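PDB 6ZPV: MgGH51 from Meripilus giganteus, which hydrolyses terminal alpha-L-arabinofuranosides as a fungal GH51 alpha-L-arabinofuranosidase, probably releasing arabinose from arabinose-bearing polysaccharides. Local coordinates for residues Y308-Q311 against A312-Q315; Y361-H364 against D365-A369; A372-P375 against Q376-F379. All blocks are in the same frame, centred on the assembly; numbering follows the deposited sequence.

Contact 1 (Y308-Q311 against A312-Q315); sequences YIQQ and AIDQ. With NAG (2-acetamido-2-deoxy-beta-D-glucopyranose), chain D; NAG (2-acetamido-2-deoxy-beta-D-glucopyranose), chain B.
Four consecutive i to i+4 backbone hydrogen bonds tie Y308-Q311 to A312-Q315. I313 N meets I309 O at 3.0 Å, and D314 N meets Q310 O at 2.8 Å. A312 N to Y308 O and Q315 N to Q311 O complete the set, which makes the eight residues one regular piece of alpha-helix.

Apolar packing within this piece is thin. I309 and I313, one helical turn apart, bring CG2 of I309 to 4.3 Å from CD1 of I313, a loose contact; both side chains also pack on helix 359-373, touching A369, L370 and Q373. A312 and Q315 turn to strand 284-289 instead, so the segment is sandwiched between that strand of the parallel sheet and the next helix, as expected of a helix on the outside of a (beta/alpha)8 barrel in clan GH-A enzymes such as GH51.

On a further side of the helix Y308 and Q311 meet sugar, both belonging to a glycan pocket occupied in this structure. C8 of the N-acetylglucosamine of chain B lies over one face of the Y308 ring, displaced toward the rim, 3.8 Å from CE1 of Y308. Q311 has CG anti to its own N (chi1 -177°) and runs on extended, which carries the amide to the N-acetylglucosamine of chain D; CD of Q311 is 3.3 Å from its O6. R241 donates to OE1 of Q311, while Q243 and N245 accept from NE2, fixing the rotation of the amide beside the glycan.

Contact 2 (Y361-H364 against D365-A369); sequences YRWH and DFVTA
H364 ND1 donates to OD1 of D365 over 2.9 Å in a nearly straight bond. The carboxylate oxygen sits at the imidazole edge, close to the ring plane, although the two flat groups are turned 73° against each other. A face of the same ring is covered by T368: OG1 stands 3.5 Å above the plane, over its centre. That hydroxyl is committed to H364 O, to which it donates over 2.7 Å. T368 N donates to this carbonyl as well, and the two donors arrive from opposite faces of its plane, so one oxygen is gripped twice by one residue. OG1 can reach back because it lies beside its own N and anti to the carbonyl carbon (chi1 -62°). D365 N and F366 N donate to Y361 O and R362 O in the helical pattern.

On another side of the helix W363 and V367 make a CH-pi contact. CG2 of V367 lies 3.4 Å from the centroid of the six-membered ring of W363, only 5° off the normal. The indole is held in turn by NE1, which donates to P392 O, and it packs on F379 and A381. This is helix 359-373 of a beta-alpha-beta unit between strands 345-348 and 378-381, and W363 and V367 form part of its sheet-facing side, both touching V348.

Replacing H364 by an alanine would probably leave D365 OD1 without its imidazole donor and the T368 hydroxyl without a ring beneath it.

Further out, OD2 of D365 lies close to the like-charged E302, which may make the imidazole donor matter more. NH1 of R362 forms a salt bridge with D352, NE donates to S358 OG, and Y361 OH bonds to L300 O.

Contact 3 (A372-P375 against Q376-F379); sequences AQFP and QIRF
F374 leaves helical geometry with phi/psi of -133/73°, and this break turns its carbonyl toward I377. P375 and Q376 then occupy the two central positions of a type I beta turn running from F374 to I377. The turn links helix 359-373 to strand 378-381, the helix-to-strand half of a beta-alpha-beta unit in the barrel. It is closed by I377 N donating to F374 O over 3.2 Å; the N-H points almost straight at the oxygen, yet the donor stands well above the carbonyl plane.

F374 and I377, the corner residues, lie side by side and point the same way. In both, the gamma carbon that leads the chain is beside the backbone N, and I377 continues extended from there, so that its CD1 comes to 3.6 Å from CB of F374. The methyl approaches the ring obliquely and is farther from CG of F374, so the contact is carried chiefly by the root of the phenylalanine. The ring itself packs on I316 and N317 of helix 306-320, while I377 leans on V346 of strand 345-348.

Q376 folds back over the turn. Its CG is wedged between the backbone N and the carbonyl carbon, and a second bend at chi2 (-81°) brings OE1 to 3.4 Å from CD of P375. The same oxygen is 3.2 Å from P375 N, which as a proline nitrogen has no proton to offer; this approach is therefore packing.

Q371, from the last turn of the helix, donates through NE2 to the carbonyls of both F374 and I377, bracing the reversal. CG2 of I377 covers one face of the F379 ring at 3.6 Å from its plane, and at that ring's edge CE2 is 4.1 Å from F374 O.

The three contacts follow one another along the chain within the alpha-L-arabinofuranosidase domain, their centres about 12 to 13 Å apart. Contact 1 lies on helix 306-320; contact 2 and the start of contact 3 share helix 359-373, and contact 3 then enters strand 378-381 of the eight-stranded parallel sheet. The two neighbouring helices pack directly: I309 CG2 is 3.5 Å from A369 CB, and I313 CD1 is 3.7 Å from Q373 CG. W363 CH2, 3.7 Å from F379 O, connects contact 2 to the strand. Together they span two adjacent outer helices and the strand that follows the second, with glycan beside contact 1.

Contact 1 (Y308-Q311 against A312-Q315)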
loop_
_atom_site.group_PDB
_atom_site.type_symbol
_atom_site.label_atom_id
_atom_site.label_comp_id
_atom_site.label_asym_id
_atom_site.label_seq_id
_atom_site.Cartn_x
_atom_site.Cartn_y
_atom_site.Cartn_z
ATOM N N TYR A 308 10.212 22.859 8.685
ATOM C CA TYR A 308 9.777 21.692 7.910
ATOM C C TYR A 308 10.973 20.860 7.473
ATOM O O TYR A 308 10.880 19.626 7.409
ATOM C CB TYR A 308 8.911 22.176 6.739
ATOM C CG TYR A 308 7.744 23.030 7.161
ATOM C CD1 TYR A 308 6.528 22.459 7.539
ATOM C CD2 TYR A 308 7.875 24.407 7.237
ATOM C CE1 TYR A 308 5.498 23.256 7.973
ATOM C CE2 TYR A 308 6.815 25.186 7.686
ATOM C CZ TYR A 308 5.630 24.615 8.054
ATOM O OH TYR A 308 4.636 25.428 8.499
ATOM N N ILE A 309 12.093 21.522 7.201
ATOM C CA ILE A 309 13.349 20.818 6.932
ATOM C C ILE A 309 13.758 20.049 8.213
ATOM O O ILE A 309 14.121 18.865 8.155
ATOM C CB ILE A 309 14.434 21.809 6.468
ATOM C CG1 ILE A 309 14.064 22.362 5.116
ATOM C CG2 ILE A 309 15.824 21.139 6.484
ATOM C CD1 ILE A 309 14.929 23.500 4.613
ATOM N N GLN A 310 13.664 20.720 9.384
ATOM C CA GLN A 310 14.000 19.999 10.620
ATOM C C GLN A 310 13.046 18.824 10.844
ATOM O O GLN A 310 13.491 17.765 11.313
ATOM C CB GLN A 310 13.958 20.968 11.811
ATOM C CG GLN A 310 14.372 20.266 13.112
ATOM C CD GLN A 310 15.788 19.724 13.085
ATOM O OE1 GLN A 310 16.039 18.494 13.381
ATOM N NE2 GLN A 310 16.717 20.569 12.761
ATOM N N GLN A 311 11.758 18.972 10.515
ATOM C CA GLN A 311 10.802 17.850 10.717
ATOM C C GLN A 311 11.212 16.673 9.838
ATOM O O GLN A 311 11.086 15.520 10.291
ATOM C CB GLN A 311 9.393 18.333 10.436
ATOM C CG GLN A 311 8.343 17.249 10.692
ATOM C CD GLN A 311 6.954 17.779 10.746
ATOM O OE1 GLN A 311 6.644 18.772 10.025
ATOM N NE2 GLN A 311 6.054 17.184 11.523
ATOM N N ALA A 312 11.702 16.937 8.617
ATOM C CA ALA A 312 12.170 15.845 7.762
ATOM C C ALA A 312 13.439 15.194 8.309
ATOM O O ALA A 312 13.586 13.973 8.222
ATOM C CB ALA A 312 12.415 16.356 6.351
ATOM N N ILE A 313 14.366 15.991 8.874
ATOM C CA ILE A 313 15.518 15.408 9.584
ATOM C C ILE A 313 15.066 14.515 10.735
ATOM O O ILE A 313 15.582 13.395 10.907
ATOM C CB ILE A 313 16.466 16.530 10.031
ATOM C CG1 ILE A 313 17.142 17.188 8.836
ATOM C CG2 ILE A 313 17.498 16.005 11.012
ATOM C CD1 ILE A 313 17.871 18.460 9.142
ATOM N N ASP A 314 14.098 14.998 11.519
ATOM C CA ASP A 314 13.556 14.213 12.633
ATOM C C ASP A 314 12.991 12.887 12.133
ATOM O O ASP A 314 13.244 11.835 12.737
ATOM C CB ASP A 314 12.464 15.009 13.347
ATOM C CG ASP A 314 12.879 16.271 14.066
ATOM O OD1 ASP A 314 14.086 16.458 14.318
ATOM O OD2 ASP A 314 11.950 17.086 14.326
ATOM N N GLN A 315 12.225 12.929 11.041
ATOM C CA GLN A 315 11.646 11.709 10.453
ATOM C C GLN A 315 12.719 10.674 10.105
ATOM O O GLN A 315 12.586 9.500 10.403
ATOM C CB GLN A 315 10.848 12.143 9.206
ATOM C CG GLN A 315 10.153 10.992 8.489
ATOM C CD GLN A 315 9.405 11.470 7.265
ATOM O OE1 GLN A 315 8.943 12.618 7.214
ATOM N NE2 GLN A 315 9.256 10.572 6.253
HETATM C C1 NAG D . 4.647 16.943 14.975
HETATM C C2 NAG D . 3.603 17.570 15.881
HETATM C C3 NAG D . 3.385 19.028 15.454
HETATM C C4 NAG D . 4.712 19.790 15.433
HETATM C C5 NAG D . 5.709 19.043 14.524
HETATM C C6 NAG D . 7.120 19.706 14.527
HETATM C C7 NAG D . 1.872 16.252 16.988
HETATM C C8 NAG D . 0.567 15.550 16.864
HETATM N N2 NAG D . 2.337 16.850 15.882
HETATM O O3 NAG D . 2.453 19.691 16.358
HETATM O O4 NAG D . 4.459 21.084 14.859
HETATM O O5 NAG D . 5.877 17.736 15.051
HETATM O O6 NAG D . 8.040 19.038 13.604
HETATM O O7 NAG D . 2.423 16.350 18.029
HETATM C C1 NAG B . 5.023 22.180 15.614
HETATM C C2 NAG B . 5.038 23.399 14.726
HETATM C C3 NAG B . 5.537 24.616 15.573
HETATM C C4 NAG B . 4.808 24.684 16.894
HETATM C C5 NAG B . 4.708 23.387 17.651
HETATM C C6 NAG B . 3.822 23.411 18.920
HETATM C C7 NAG B . 5.659 22.738 12.414
HETATM C C8 NAG B . 6.746 22.487 11.443
HETATM N N2 NAG B . 5.977 23.191 13.643
HETATM O O3 NAG B . 5.456 25.763 14.795
HETATM O O4 NAG B . 5.497 25.643 17.753
HETATM O O5 NAG B . 4.190 22.401 16.738
HETATM O O6 NAG B . 2.448 23.670 18.404
HETATM O O7 NAG B . 4.543 22.382 12.050
#

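Contact 2 (Y361-H364 against D365-A369)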
loop_
_atom_site.group_PDB
_atom_site.type_symbol
_atom_site.label_atom_id
_atom_site.label_comp_id
_atom_site.label_asym_id
_atom_site.label_seq_id
_atom_site.Cartn_x
_atom_site.Cartn_y
_atom_site.Cartn_z
ATOM N N TYR A 361 14.175 26.043 -5.153
ATOM C CA TYR A 361 14.635 26.458 -3.823
ATOM C C TYR A 361 14.239 25.436 -2.765
ATOM O O TYR A 361 14.936 25.278 -1.771
ATOM C CB TYR A 361 14.253 27.907 -3.449
ATOM C CG TYR A 361 12.796 28.194 -3.130
ATOM C CD1 TYR A 361 12.215 27.729 -1.964
ATOM C CD2 TYR A 361 12.004 28.968 -3.952
ATOM C CE1 TYR A 361 10.883 28.028 -1.651
ATOM C CE2 TYR A 361 10.690 29.263 -3.669
ATOM C CZ TYR A 361 10.139 28.829 -2.491
ATOM O OH TYR A 361 8.804 29.134 -2.236
ATOM N N ARG A 362 13.076 24.795 -2.928
ATOM C CA ARG A 362 12.661 23.782 -1.956
ATOM C C ARG A 362 13.632 22.566 -1.988
ATOM O O ARG A 362 14.148 22.152 -0.924
ATOM C CB ARG A 362 11.207 23.365 -2.146
ATOM C CG ARG A 362 10.246 24.524 -1.941
ATOM C CD ARG A 362 8.768 24.150 -2.059
ATOM N NE ARG A 362 8.362 23.700 -3.394
ATOM C CZ ARG A 362 8.011 22.483 -3.790
ATOM N NH1 ARG A 362 8.110 21.429 -2.986
ATOM N NH2 ARG A 362 7.528 22.308 -4.996
ATOM N N TRP A 363 13.847 22.030 -3.173
ATOM C CA TRP A 363 14.872 20.984 -3.354
ATOM C C TRP A 363 16.217 21.472 -2.832
ATOM O O TRP A 363 16.898 20.738 -2.084
ATOM C CB TRP A 363 14.990 20.648 -4.860
ATOM C CG TRP A 363 16.186 19.800 -5.202
ATOM C CD1 TRP A 363 17.411 20.226 -5.595
ATOM C CD2 TRP A 363 16.274 18.366 -5.119
ATOM N NE1 TRP A 363 18.264 19.186 -5.743
ATOM C CE2 TRP A 363 17.588 18.029 -5.465
ATOM C CE3 TRP A 363 15.393 17.332 -4.756
ATOM C CZ2 TRP A 363 18.045 16.718 -5.495
ATOM C CZ3 TRP A 363 15.848 16.042 -4.781
ATOM C CH2 TRP A 363 17.161 15.733 -5.151
ATOM N N HIS A 364 16.684 22.639 -3.243
ATOM C CA HIS A 364 18.017 23.067 -2.801
ATOM C C HIS A 364 18.094 23.089 -1.280
ATOM O O HIS A 364 19.066 22.554 -0.698
ATOM C CB HIS A 364 18.337 24.446 -3.358
ATOM C CG HIS A 364 19.657 24.958 -2.852
ATOM N ND1 HIS A 364 19.793 25.584 -1.618
ATOM C CD2 HIS A 364 20.891 24.818 -3.344
ATOM C CE1 HIS A 364 21.084 25.876 -1.422
ATOM N NE2 HIS A 364 21.739 25.427 -2.418
ATOM N N ASP A 365 17.121 23.702 -0.644
ATOM C CA ASP A 365 17.266 23.908 0.810
ATOM C C ASP A 365 17.053 22.577 1.580
ATOM O O ASP A 365 17.792 22.302 2.509
ATOM C CB ASP A 365 16.319 25.006 1.302
ATOM C CG ASP A 365 16.653 26.394 0.757
ATOM O OD1 ASP A 365 17.666 26.546 0.037
ATOM O OD2 ASP A 365 15.932 27.332 1.127
ATOM N N PHE A 366 16.073 21.776 1.154
ATOM C CA PHE A 366 15.903 20.467 1.786
ATOM C C PHE A 366 17.097 19.608 1.565
ATOM O O PHE A 366 17.590 19.026 2.546
ATOM C CB PHE A 366 14.618 19.760 1.297
ATOM C CG PHE A 366 13.347 20.080 2.046
ATOM C CD1 PHE A 366 12.622 21.227 1.749
ATOM C CD2 PHE A 366 12.929 19.258 3.054
ATOM C CE1 PHE A 366 11.477 21.529 2.468
ATOM C CE2 PHE A 366 11.777 19.564 3.787
ATOM C CZ PHE A 366 11.054 20.683 3.480
ATOM N N VAL A 367 17.556 19.417 0.340
ATOM C CA VAL A 367 18.614 18.424 0.107
ATOM C C VAL A 367 19.951 18.943 0.664
ATOM O O VAL A 367 20.732 18.144 1.204
ATOM C CB VAL A 367 18.705 18.016 -1.377
ATOM C CG1 VAL A 367 19.872 17.079 -1.618
ATOM C CG2 VAL A 367 17.405 17.387 -1.791
ATOM N N THR A 368 20.231 20.249 0.591
ATOM C CA THR A 368 21.497 20.724 1.176
ATOM C C THR A 368 21.535 20.313 2.672
ATOM O O THR A 368 22.542 19.791 3.178
ATOM C CB THR A 368 21.679 22.234 0.981
ATOM O OG1 THR A 368 21.730 22.513 -0.421
ATOM C CG2 THR A 368 22.945 22.745 1.619
ATOM N N ALA A 369 20.431 20.599 3.385
ATOM C CA ALA A 369 20.363 20.271 4.826
ATOM C C ALA A 369 20.377 18.762 5.072
ATOM O O ALA A 369 21.110 18.270 5.957
ATOM C CB ALA A 369 19.168 20.917 5.448
#

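Contact 3 (A372-P375 against Q376-F379)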
loop_
_atom_site.group_PDB
_atom_site.type_symbol
_atom_site.label_atom_id
_atom_site.label_comp_id
_atom_site.label_asym_id
_atom_site.label_seq_id
_atom_site.Cartn_x
_atom_site.Cartn_y
_atom_site.Cartn_z
ATOM N N ALA A 372 23.632 16.909 4.179
ATOM C CA ALA A 372 24.721 17.172 5.150
ATOM C C ALA A 372 24.494 16.343 6.413
ATOM O O ALA A 372 25.475 15.849 7.004
ATOM C CB ALA A 372 24.775 18.655 5.509
ATOM N N GLN A 373 23.257 16.147 6.838
ATOM C CA GLN A 373 22.985 15.287 8.006
ATOM C C GLN A 373 23.180 13.824 7.658
ATOM O O GLN A 373 23.653 13.046 8.544
ATOM C CB GLN A 373 21.527 15.475 8.446
ATOM C CG GLN A 373 21.222 16.793 9.066
ATOM C CD GLN A 373 21.892 17.033 10.388
ATOM O OE1 GLN A 373 22.088 16.116 11.198
ATOM N NE2 GLN A 373 22.527 18.180 10.410
ATOM N N PHE A 374 22.884 13.439 6.461
ATOM C CA PHE A 374 22.854 12.025 6.023
ATOM C C PHE A 374 23.597 11.868 4.692
ATOM O O PHE A 374 22.999 11.702 3.621
ATOM C CB PHE A 374 21.402 11.542 5.884
ATOM C CG PHE A 374 20.541 11.851 7.081
ATOM C CD1 PHE A 374 20.773 11.229 8.300
ATOM C CD2 PHE A 374 19.526 12.796 6.996
ATOM C CE1 PHE A 374 20.015 11.569 9.397
ATOM C CE2 PHE A 374 18.770 13.117 8.104
ATOM C CZ PHE A 374 18.990 12.485 9.312
ATOM N N PRO A 375 24.933 11.944 4.742
ATOM C CA PRO A 375 25.733 11.934 3.488
ATOM C C PRO A 375 25.533 10.643 2.695
ATOM O O PRO A 375 25.809 10.582 1.512
ATOM C CB PRO A 375 27.152 12.047 3.957
ATOM C CG PRO A 375 27.091 12.485 5.357
ATOM C CD PRO A 375 25.760 12.246 5.913
ATOM N N GLN A 376 25.106 9.564 3.381
ATOM C CA GLN A 376 24.978 8.209 2.790
ATOM C C GLN A 376 23.638 7.978 2.098
ATOM O O GLN A 376 23.506 6.964 1.412
ATOM C CB GLN A 376 25.193 7.141 3.859
ATOM C CG GLN A 376 24.043 6.932 4.825
ATOM C CD GLN A 376 23.960 7.948 5.980
ATOM O OE1 GLN A 376 24.577 9.037 6.038
ATOM N NE2 GLN A 376 23.145 7.596 6.967
ATOM N N ILE A 377 22.644 8.851 2.229
ATOM C CA ILE A 377 21.311 8.679 1.612
ATOM C C ILE A 377 21.278 9.234 0.195
ATOM O O ILE A 377 21.908 10.246 -0.067
ATOM C CB ILE A 377 20.216 9.292 2.479
ATOM C CG1 ILE A 377 20.111 8.492 3.782
ATOM C CG2 ILE A 377 18.880 9.350 1.749
ATOM C CD1 ILE A 377 19.044 9.046 4.725
ATOM N N ARG A 378 20.614 8.537 -0.714
ATOM C CA ARG A 378 20.416 9.043 -2.066
ATOM C C ARG A 378 19.057 9.736 -2.155
ATOM O O ARG A 378 18.019 9.125 -1.896
ATOM C CB ARG A 378 20.515 7.918 -3.099
ATOM C CG ARG A 378 20.650 8.372 -4.537
ATOM C CD ARG A 378 20.636 7.220 -5.536
ATOM N NE ARG A 378 21.103 7.604 -6.864
ATOM C CZ ARG A 378 22.263 7.281 -7.403
ATOM N NH1 ARG A 378 23.206 6.654 -6.701
ATOM N NH2 ARG A 378 22.519 7.695 -8.667
ATOM N N PHE A 379 19.055 11.008 -2.514
ATOM C CA PHE A 379 17.842 11.825 -2.579
ATOM C C PHE A 379 17.276 11.853 -3.984
ATOM O O PHE A 379 17.993 12.113 -4.970
ATOM C CB PHE A 379 18.090 13.237 -2.029
ATOM C CG PHE A 379 18.345 13.210 -0.531
ATOM C CD1 PHE A 379 17.265 13.181 0.350
ATOM C CD2 PHE A 379 19.616 13.097 -0.013
ATOM C CE1 PHE A 379 17.458 13.069 1.720
ATOM C CE2 PHE A 379 19.807 12.950 1.351
ATOM C CZ PHE A 379 18.740 12.925 2.215
#